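Local coordinates for putative uncharacterized protein gbs0355 (Streptococcus agalactiae, PDB 3OKZ) that is of unknown function but probably helps attach glycopolymers to the streptococcal cell wall, at residues A83-A88 against L98-D103; A151-G156 against L166-M171; N201-Y206 against N230-K235. All coordinates share one frame; numbering follows the deposited sequence.

Contact 1: residues A83-A88 against L98-D103; sequences AKLNAA and LMTVQD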
loop_
_atom_site.group_PDB
_atom_site.type_symbol
_atom_site.label_atom_id
_atom_site.label_comp_id
_atom_site.label_asym_id
_atom_site.label_seq_id
_atom_site.Cartn_x
_atom_site.Cartn_y
_atom_site.Cartn_z
ATOM N N ALA A 83 18.488 3.026 1.739
ATOM C CA ALA A 83 18.029 1.672 2.016
ATOM C C ALA A 83 16.870 1.349 1.085
ATOM O O ALA A 83 16.564 2.124 0.175
ATOM C CB ALA A 83 17.573 1.583 3.461
ATOM N N LYS A 84 16.237 0.201 1.297
ATOM C CA LYS A 84 15.087 -0.160 0.492
ATOM C C LYS A 84 13.922 0.602 1.125
ATOM O O LYS A 84 13.930 0.859 2.330
ATOM C CB LYS A 84 14.804 -1.668 0.564
ATOM C CG LYS A 84 15.755 -2.597 -0.206
ATOM C CD LYS A 84 15.277 -4.058 -0.062
ATOM C CE LYS A 84 16.102 -5.057 -0.871
ATOM N NZ LYS A 84 17.484 -5.251 -0.339
ATOM N N LEU A 85 12.933 0.970 0.315
ATOM C CA LEU A 85 11.752 1.689 0.800
ATOM C C LEU A 85 11.062 0.906 1.911
ATOM O O LEU A 85 10.337 1.460 2.742
ATOM C CB LEU A 85 10.752 1.878 -0.337
ATOM C CG LEU A 85 9.428 2.521 0.077
ATOM C CD1 LEU A 85 9.761 3.902 0.597
ATOM C CD2 LEU A 85 8.425 2.597 -1.101
ATOM N N ASN A 86 11.283 -0.399 1.890
ATOM C CA ASN A 86 10.702 -1.306 2.858
ATOM C C ASN A 86 11.158 -0.972 4.281
ATOM O O ASN A 86 10.404 -1.169 5.239
ATOM C CB ASN A 86 11.109 -2.737 2.483
ATOM C CG ASN A 86 10.519 -3.780 3.400
ATOM O OD1 ASN A 86 9.306 -3.993 3.423
ATOM N ND2 ASN A 86 11.379 -4.441 4.167
ATOM N N ALA A 87 12.375 -0.438 4.407
ATOM C CA ALA A 87 12.964 -0.117 5.710
ATOM C C ALA A 87 12.428 1.089 6.473
ATOM O O ALA A 87 12.764 1.262 7.643
ATOM C CB ALA A 87 14.477 0.015 5.570
ATOM N N ALA A 88 11.618 1.929 5.834
ATOM C CA ALA A 88 11.075 3.095 6.524
ATOM C C ALA A 88 10.261 2.646 7.738
ATOM O O ALA A 88 10.596 2.967 8.878
ATOM C CB ALA A 88 10.209 3.902 5.589
ATOM N N LEU A 98 5.345 7.064 6.239
ATOM C CA LEU A 98 4.618 8.183 5.685
ATOM C C LEU A 98 5.588 9.239 5.175
ATOM O O LEU A 98 5.538 9.619 4.000
ATOM C CB LEU A 98 3.685 8.796 6.724
ATOM C CG LEU A 98 2.872 9.946 6.125
ATOM C CD1 LEU A 98 1.891 9.396 5.112
ATOM C CD2 LEU A 98 2.143 10.697 7.216
HETATM N N MSE A 99 6.483 9.697 6.047
HETATM C CA MSE A 99 7.437 10.729 5.660
HETATM C C MSE A 99 8.266 10.347 4.440
HETATM O O MSE A 99 8.450 11.159 3.520
HETATM C CB MSE A 99 8.342 11.056 6.839
HETATM C CG MSE A 99 7.569 11.630 8.026
HETATM SE SE MSE A 99 8.677 12.266 9.461
HETATM C CE MSE A 99 8.642 14.153 9.038
ATOM N N THR A 100 8.748 9.103 4.438
ATOM C CA THR A 100 9.546 8.573 3.335
ATOM C C THR A 100 8.707 8.552 2.067
ATOM O O THR A 100 9.203 8.853 0.984
ATOM C CB THR A 100 10.027 7.138 3.619
ATOM O OG1 THR A 100 10.729 7.108 4.866
ATOM C CG2 THR A 100 10.961 6.657 2.515
ATOM N N VAL A 101 7.431 8.209 2.201
ATOM C CA VAL A 101 6.550 8.160 1.039
ATOM C C VAL A 101 6.204 9.545 0.525
ATOM O O VAL A 101 6.092 9.755 -0.690
ATOM C CB VAL A 101 5.246 7.390 1.352
ATOM C CG1 VAL A 101 4.171 7.720 0.310
ATOM C CG2 VAL A 101 5.534 5.876 1.366
ATOM N N GLN A 102 6.029 10.493 1.438
ATOM C CA GLN A 102 5.707 11.841 1.015
ATOM C C GLN A 102 6.887 12.397 0.223
ATOM O O GLN A 102 6.698 13.042 -0.808
ATOM C CB GLN A 102 5.388 12.729 2.224
ATOM C CG GLN A 102 4.104 12.334 2.952
ATOM C CD GLN A 102 3.633 13.364 3.964
ATOM O OE1 GLN A 102 2.548 13.244 4.521
ATOM N NE2 GLN A 102 4.444 14.375 4.202
ATOM N N ASP A 103 8.108 12.128 0.684
ATOM C CA ASP A 103 9.289 12.620 -0.020
ATOM C C ASP A 103 9.547 11.885 -1.324
ATOM O O ASP A 103 10.158 12.438 -2.242
ATOM C CB ASP A 103 10.530 12.523 0.861
ATOM C CG ASP A 103 10.551 13.581 1.947
ATOM O OD1 ASP A 103 9.922 14.652 1.742
ATOM O OD2 ASP A 103 11.210 13.342 2.994
#

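Contact 2: residues A151-G156 against L166-M171; sequences AVVEPG and LVYSRM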
loop_
_atom_site.group_PDB
_atom_site.type_symbol
_atom_site.label_atom_id
_atom_site.label_comp_id
_atom_site.label_asym_id
_atom_site.label_seq_id
_atom_site.Cartn_x
_atom_site.Cartn_y
_atom_site.Cartn_z
ATOM N N ALA A 151 -2.249 -22.791 4.610
ATOM C CA ALA A 151 -3.372 -22.652 3.680
ATOM C C ALA A 151 -2.865 -22.434 2.268
ATOM O O ALA A 151 -1.733 -21.975 2.063
ATOM C CB ALA A 151 -4.260 -21.510 4.082
ATOM N N VAL A 152 -3.718 -22.748 1.296
ATOM C CA VAL A 152 -3.359 -22.628 -0.111
ATOM C C VAL A 152 -4.579 -22.350 -0.980
ATOM O O VAL A 152 -5.714 -22.465 -0.523
ATOM C CB VAL A 152 -2.739 -23.952 -0.630
ATOM C CG1 VAL A 152 -1.734 -24.508 0.385
ATOM C CG2 VAL A 152 -3.853 -24.969 -0.915
ATOM N N VAL A 153 -4.341 -22.007 -2.243
ATOM C CA VAL A 153 -5.430 -21.769 -3.175
ATOM C C VAL A 153 -5.232 -22.704 -4.378
ATOM O O VAL A 153 -4.338 -22.503 -5.204
ATOM C CB VAL A 153 -5.468 -20.284 -3.630
ATOM C CG1 VAL A 153 -6.637 -20.045 -4.585
ATOM C CG2 VAL A 153 -5.589 -19.383 -2.422
ATOM N N GLU A 154 -6.060 -23.741 -4.458
ATOM C CA GLU A 154 -5.968 -24.711 -5.545
ATOM C C GLU A 154 -6.131 -24.035 -6.895
ATOM O O GLU A 154 -6.710 -22.962 -6.981
ATOM C CB GLU A 154 -7.026 -25.802 -5.365
ATOM C CG GLU A 154 -6.770 -26.697 -4.155
ATOM C CD GLU A 154 -5.500 -27.530 -4.302
ATOM O OE1 GLU A 154 -4.877 -27.882 -3.260
ATOM O OE2 GLU A 154 -5.137 -27.833 -5.467
ATOM N N PRO A 155 -5.602 -24.648 -7.970
ATOM C CA PRO A 155 -5.728 -24.040 -9.302
ATOM C C PRO A 155 -7.184 -23.852 -9.661
ATOM O O PRO A 155 -8.030 -24.636 -9.239
ATOM C CB PRO A 155 -5.032 -25.045 -10.218
ATOM C CG PRO A 155 -3.990 -25.631 -9.332
ATOM C CD PRO A 155 -4.740 -25.845 -8.025
ATOM N N GLY A 156 -7.466 -22.800 -10.422
ATOM C CA GLY A 156 -8.827 -22.517 -10.830
ATOM C C GLY A 156 -9.452 -21.354 -10.086
ATOM O O GLY A 156 -8.746 -20.497 -9.545
ATOM N N LEU A 166 -4.864 -14.290 2.578
ATOM C CA LEU A 166 -3.558 -13.826 3.026
ATOM C C LEU A 166 -2.478 -14.518 2.188
ATOM O O LEU A 166 -1.600 -13.855 1.629
ATOM C CB LEU A 166 -3.360 -14.140 4.511
ATOM C CG LEU A 166 -1.971 -13.875 5.105
ATOM C CD1 LEU A 166 -1.582 -12.436 4.873
ATOM C CD2 LEU A 166 -1.977 -14.175 6.590
ATOM N N VAL A 167 -2.564 -15.846 2.093
ATOM C CA VAL A 167 -1.603 -16.635 1.323
ATOM C C VAL A 167 -1.580 -16.195 -0.144
ATOM O O VAL A 167 -0.514 -16.108 -0.759
ATOM C CB VAL A 167 -1.923 -18.159 1.410
ATOM C CG1 VAL A 167 -0.896 -18.966 0.603
ATOM C CG2 VAL A 167 -1.894 -18.618 2.873
ATOM N N TYR A 168 -2.752 -15.890 -0.692
ATOM C CA TYR A 168 -2.860 -15.454 -2.072
ATOM C C TYR A 168 -2.176 -14.119 -2.340
ATOM O O TYR A 168 -1.717 -13.859 -3.452
ATOM C CB TYR A 168 -4.328 -15.350 -2.459
ATOM C CG TYR A 168 -4.580 -15.006 -3.915
ATOM C CD1 TYR A 168 -4.369 -15.945 -4.919
ATOM C CD2 TYR A 168 -5.061 -13.749 -4.279
ATOM C CE1 TYR A 168 -4.638 -15.647 -6.241
ATOM C CE2 TYR A 168 -5.331 -13.439 -5.611
ATOM C CZ TYR A 168 -5.122 -14.396 -6.579
ATOM O OH TYR A 168 -5.435 -14.108 -7.884
ATOM N N SER A 169 -2.099 -13.260 -1.334
ATOM C CA SER A 169 -1.459 -11.964 -1.542
ATOM C C SER A 169 -0.020 -11.889 -1.047
ATOM O O SER A 169 0.592 -10.822 -1.081
ATOM C CB SER A 169 -2.282 -10.862 -0.886
ATOM O OG SER A 169 -2.494 -11.156 0.477
ATOM N N ARG A 170 0.525 -13.008 -0.582
ATOM C CA ARG A 170 1.909 -13.014 -0.126
ATOM C C ARG A 170 2.794 -13.797 -1.095
ATOM O O ARG A 170 3.974 -13.495 -1.257
ATOM C CB ARG A 170 2.012 -13.638 1.263
ATOM C CG ARG A 170 1.798 -12.682 2.427
ATOM C CD ARG A 170 1.751 -13.466 3.731
ATOM N NE ARG A 170 2.069 -12.647 4.896
ATOM C CZ ARG A 170 3.224 -12.013 5.067
ATOM N NH1 ARG A 170 4.173 -12.101 4.142
ATOM N NH2 ARG A 170 3.429 -11.294 6.161
HETATM N N MSE A 171 2.209 -14.807 -1.737
HETATM C CA MSE A 171 2.937 -15.657 -2.673
HETATM C C MSE A 171 3.831 -14.808 -3.564
HETATM O O MSE A 171 3.416 -13.772 -4.081
HETATM C CB MSE A 171 1.958 -16.486 -3.512
HETATM C CG MSE A 171 2.619 -17.651 -4.243
HETATM SE SE MSE A 171 3.813 -17.198 -5.745
HETATM C CE MSE A 171 2.555 -17.419 -7.200
#

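Contact 3: residues N201-Y206 against N230-K235; sequences NSISSY and NLLAYK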
loop_
_atom_site.group_PDB
_atom_site.type_symbol
_atom_site.label_atom_id
_atom_site.label_comp_id
_atom_site.label_asym_id
_atom_site.label_seq_id
_atom_site.Cartn_x
_atom_site.Cartn_y
_atom_site.Cartn_z
ATOM N N ASN A 201 -24.041 -2.245 0.728
ATOM C CA ASN A 201 -24.735 -0.978 0.649
ATOM C C ASN A 201 -25.616 -0.826 1.864
ATOM O O ASN A 201 -26.831 -0.756 1.755
ATOM C CB ASN A 201 -25.586 -0.910 -0.605
ATOM C CG ASN A 201 -26.108 0.469 -0.845
ATOM O OD1 ASN A 201 -25.358 1.442 -0.767
ATOM N ND2 ASN A 201 -27.396 0.575 -1.130
ATOM N N SER A 202 -24.987 -0.796 3.026
ATOM C CA SER A 202 -25.703 -0.665 4.272
ATOM C C SER A 202 -24.736 0.017 5.213
ATOM O O SER A 202 -23.616 -0.450 5.389
ATOM C CB SER A 202 -26.068 -2.049 4.795
ATOM O OG SER A 202 -26.906 -1.987 5.934
ATOM N N ILE A 203 -25.149 1.138 5.801
ATOM C CA ILE A 203 -24.265 1.838 6.723
ATOM C C ILE A 203 -24.156 0.991 7.985
ATOM O O ILE A 203 -23.155 1.033 8.695
ATOM C CB ILE A 203 -24.784 3.266 7.051
ATOM C CG1 ILE A 203 -23.764 4.005 7.923
ATOM C CG2 ILE A 203 -26.101 3.192 7.773
ATOM C CD1 ILE A 203 -22.362 4.066 7.334
ATOM N N SER A 204 -25.193 0.201 8.238
ATOM C CA SER A 204 -25.214 -0.693 9.391
ATOM C C SER A 204 -24.162 -1.767 9.124
ATOM O O SER A 204 -23.304 -2.057 9.967
ATOM C CB SER A 204 -26.595 -1.340 9.534
ATOM O OG SER A 204 -26.661 -2.190 10.667
ATOM N N SER A 205 -24.233 -2.344 7.935
ATOM C CA SER A 205 -23.271 -3.359 7.569
ATOM C C SER A 205 -21.854 -2.791 7.638
ATOM O O SER A 205 -20.933 -3.495 8.032
ATOM C CB SER A 205 -23.568 -3.884 6.165
ATOM O OG SER A 205 -24.799 -4.582 6.152
ATOM N N TYR A 206 -21.679 -1.521 7.278
ATOM C CA TYR A 206 -20.347 -0.918 7.314
ATOM C C TYR A 206 -19.816 -0.806 8.735
ATOM O O TYR A 206 -18.680 -1.201 9.014
ATOM C CB TYR A 206 -20.339 0.479 6.675
ATOM C CG TYR A 206 -20.797 0.502 5.248
ATOM C CD1 TYR A 206 -20.439 -0.521 4.364
ATOM C CD2 TYR A 206 -21.582 1.546 4.768
ATOM C CE1 TYR A 206 -20.857 -0.505 3.035
ATOM C CE2 TYR A 206 -22.002 1.574 3.441
ATOM C CZ TYR A 206 -21.637 0.546 2.580
ATOM O OH TYR A 206 -22.034 0.578 1.263
ATOM N N ASN A 230 -19.990 12.179 5.708
ATOM C CA ASN A 230 -18.791 12.653 5.045
ATOM C C ASN A 230 -18.135 11.554 4.221
ATOM O O ASN A 230 -17.848 11.736 3.038
ATOM C CB ASN A 230 -17.825 13.158 6.107
ATOM C CG ASN A 230 -18.510 14.038 7.125
ATOM O OD1 ASN A 230 -18.631 15.245 6.936
ATOM N ND2 ASN A 230 -18.988 13.429 8.203
ATOM N N LEU A 231 -17.895 10.411 4.852
ATOM C CA LEU A 231 -17.270 9.298 4.164
ATOM C C LEU A 231 -18.152 8.728 3.051
ATOM O O LEU A 231 -17.673 8.493 1.934
ATOM C CB LEU A 231 -16.890 8.227 5.180
ATOM C CG LEU A 231 -15.596 8.614 5.911
ATOM C CD1 LEU A 231 -15.500 7.897 7.246
ATOM C CD2 LEU A 231 -14.398 8.286 5.017
ATOM N N LEU A 232 -19.435 8.520 3.345
ATOM C CA LEU A 232 -20.372 8.008 2.346
ATOM C C LEU A 232 -20.277 8.853 1.084
ATOM O O LEU A 232 -20.591 8.396 -0.017
ATOM C CB LEU A 232 -21.800 8.074 2.875
ATOM C CG LEU A 232 -22.352 6.972 3.778
ATOM C CD1 LEU A 232 -21.250 6.270 4.552
ATOM C CD2 LEU A 232 -23.358 7.611 4.721
ATOM N N ALA A 233 -19.848 10.096 1.251
ATOM C CA ALA A 233 -19.717 10.991 0.124
ATOM C C ALA A 233 -18.748 10.438 -0.910
ATOM O O ALA A 233 -18.778 10.860 -2.067
ATOM C CB ALA A 233 -19.256 12.362 0.594
ATOM N N TYR A 234 -17.894 9.490 -0.511
ATOM C CA TYR A 234 -16.922 8.927 -1.452
ATOM C C TYR A 234 -17.237 7.494 -1.904
ATOM O O TYR A 234 -16.516 6.911 -2.725
ATOM C CB TYR A 234 -15.517 8.976 -0.853
ATOM C CG TYR A 234 -15.084 10.336 -0.339
ATOM C CD1 TYR A 234 -15.549 10.820 0.881
ATOM C CD2 TYR A 234 -14.169 11.119 -1.053
ATOM C CE1 TYR A 234 -15.110 12.051 1.392
ATOM C CE2 TYR A 234 -13.724 12.350 -0.555
ATOM C CZ TYR A 234 -14.197 12.807 0.674
ATOM O OH TYR A 234 -13.738 14.000 1.199
ATOM N N LYS A 235 -18.330 6.944 -1.377
ATOM C CA LYS A 235 -18.761 5.583 -1.701
ATOM C C LYS A 235 -18.943 5.349 -3.199
ATOM O O LYS A 235 -18.694 4.253 -3.697
ATOM C CB LYS A 235 -20.071 5.248 -0.964
ATOM C CG LYS A 235 -20.713 3.923 -1.396
ATOM C CD LYS A 235 -22.196 3.898 -1.079
ATOM C CE LYS A 235 -22.964 3.000 -2.043
ATOM N NZ LYS A 235 -22.719 1.542 -1.827
#

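Contact 1: residues A83-A88 against L98-D103
Thr100 is the point on which Leu85 and Ala88 converge, and these three residues carry most of the roughly 143 Å² buried between 83-88 and 98-103. Each branch of the threonine has its own partner. The methyl CG2 lies 3.6 Å from Leu85 CD1, an apolar contact in which the two side chains pass each other in opposite directions. The hydroxyl side faces the alanine: Ala88 CB is 3.3 Å from Thr100 OG1 and 3.8 Å from Thr100 CB, so the methyl rests against the base of the side chain. This split follows from a chi1 of -55°, which sets OG1 beside the backbone N and leaves CG2 beside the carbonyl carbon. OG1 spends its polarity elsewhere: its one proton is within hydrogen-bonding reach of the carbonyl oxygens of Met96, one turn earlier in its helix, and of Ser71. Toward Ala88 it makes only van der Waals contact.

The two segments come from the end of strand 82-84 with the helix that follows it, and from helix 93-105, which packs on the central mixed sheet of the LytR/CpsA/Psr fold. Between strand and helix runs a type I beta turn from Lys84 to Ala87, closed by Ala87 N to Lys84 O at 2.9 Å. The turn leads into the helix that carries Ala88, whose CB points toward Thr100; the CA atoms of Ala88 and Thr100 are 6.5 Å apart. Leu85 does not set out toward the helix; its CG, anti to the backbone N (chi1 175°), carries the branch point across, and CD1 makes the touch. Beneath them, Leu85 and Val101 both rest on Met45 of strand 41-51 and Leu62 of strand 56-62, placing the turn and the helix on common sheet residues.

Contact 2: residues A151-G156 against L166-M171
Val167 meets Ala151 with both of its methyls. CG1 is 3.4 Å from Ala151 O, while CG2 packs against Ala151 CB at 3.9 Å. The torsion explains the fork: with chi1 at 180°, CG1 is anti to the backbone N and CG2 anti to the carbonyl carbon, so the two methyls straddle the alanine oxygen. One residue pair further on, Val153 CG2 lies 4.2 Å from Tyr168 CB. Here chi1 of -179° puts CG2 beside the valine N, and the methyl approaches the tyrosine ring obliquely. The tyrosine side chain touches Val189 of helix 178-200, and its OH makes a weak hydrogen bond with Glu188 of that helix. Behind the contact, Val167 O accepts from both Met171 N at 3.2 Å and Arg170 N at 3.3 Å, where the chain leaves the helix. Val153 also pairs by backbone with Ile140, whose side chain touches Tyr168. The arrangement is thus a short, weakly bonded antiparallel strand pair, 140-141 with 152-153, with Ala151 just before its second strand, packed on the last turn of helix 162-168 within the LytR/CpsA/Psr domain.

Contact 3: residues N201-Y206 against N230-K235
Leu232 and Ile203 make the apolar half of this surface contact, Lys235 with Asn201 and Tyr206 the polar half. Leu232 CD1 lies 3.7 Å from Ile203 CD1, the two side chains crossing at about a right angle. That isoleucine methyl also sits in plane at the edge of the Tyr206 ring, which links the two halves. From Leu232 a type I turn, closed by Lys235 N to Leu232 O at 3.0 Å, passes Tyr234, which stacks edge-to-face with Phe20 of strand 20-28, and leads to Lys235, whose side chain meets Asn201 and Tyr206. The lysine chain is extended until chi4 (72°), where it bends. Its NZ donates to Asn201 OD1 at 2.8 Å, with a C=O...N angle of 125° and the nitrogen tilted 34° from the carbonyl plane. A second, weak bond runs from Lys235 NZ to Tyr206 OH at 3.3 Å. The same tyrosine hydroxyl bonds weakly with Leu198 O. Asn201 lies where the chain has just left helix 178-200, and Ser202 is the N-cap of helix 203-212, so the 230-235 segment sits between the junction of those two helices and the central sheet.

Overall arrangement
The three contacts follow one another along the chain, with no nesting or crossing. Contact 1 comes first, closing a short loop between strand 82-84 and helix 93-105 over the central sheet. Contact 2 closes another of similar span, running from strand 152-153 through strand 156-160 to helix 162-168, on the other side of the chain's centre and about 28 Å from contact 1, centre to centre. The chain then enters helix 178-200, and contact 3 closes a longer loop, of 23 intervening residues, that includes strand 217-219 at one border of the central sheet. Its centre is about 30 Å from that of contact 2. Helix 178-200 connects these last two regions, touching Tyr168 in one and Tyr206 in the other.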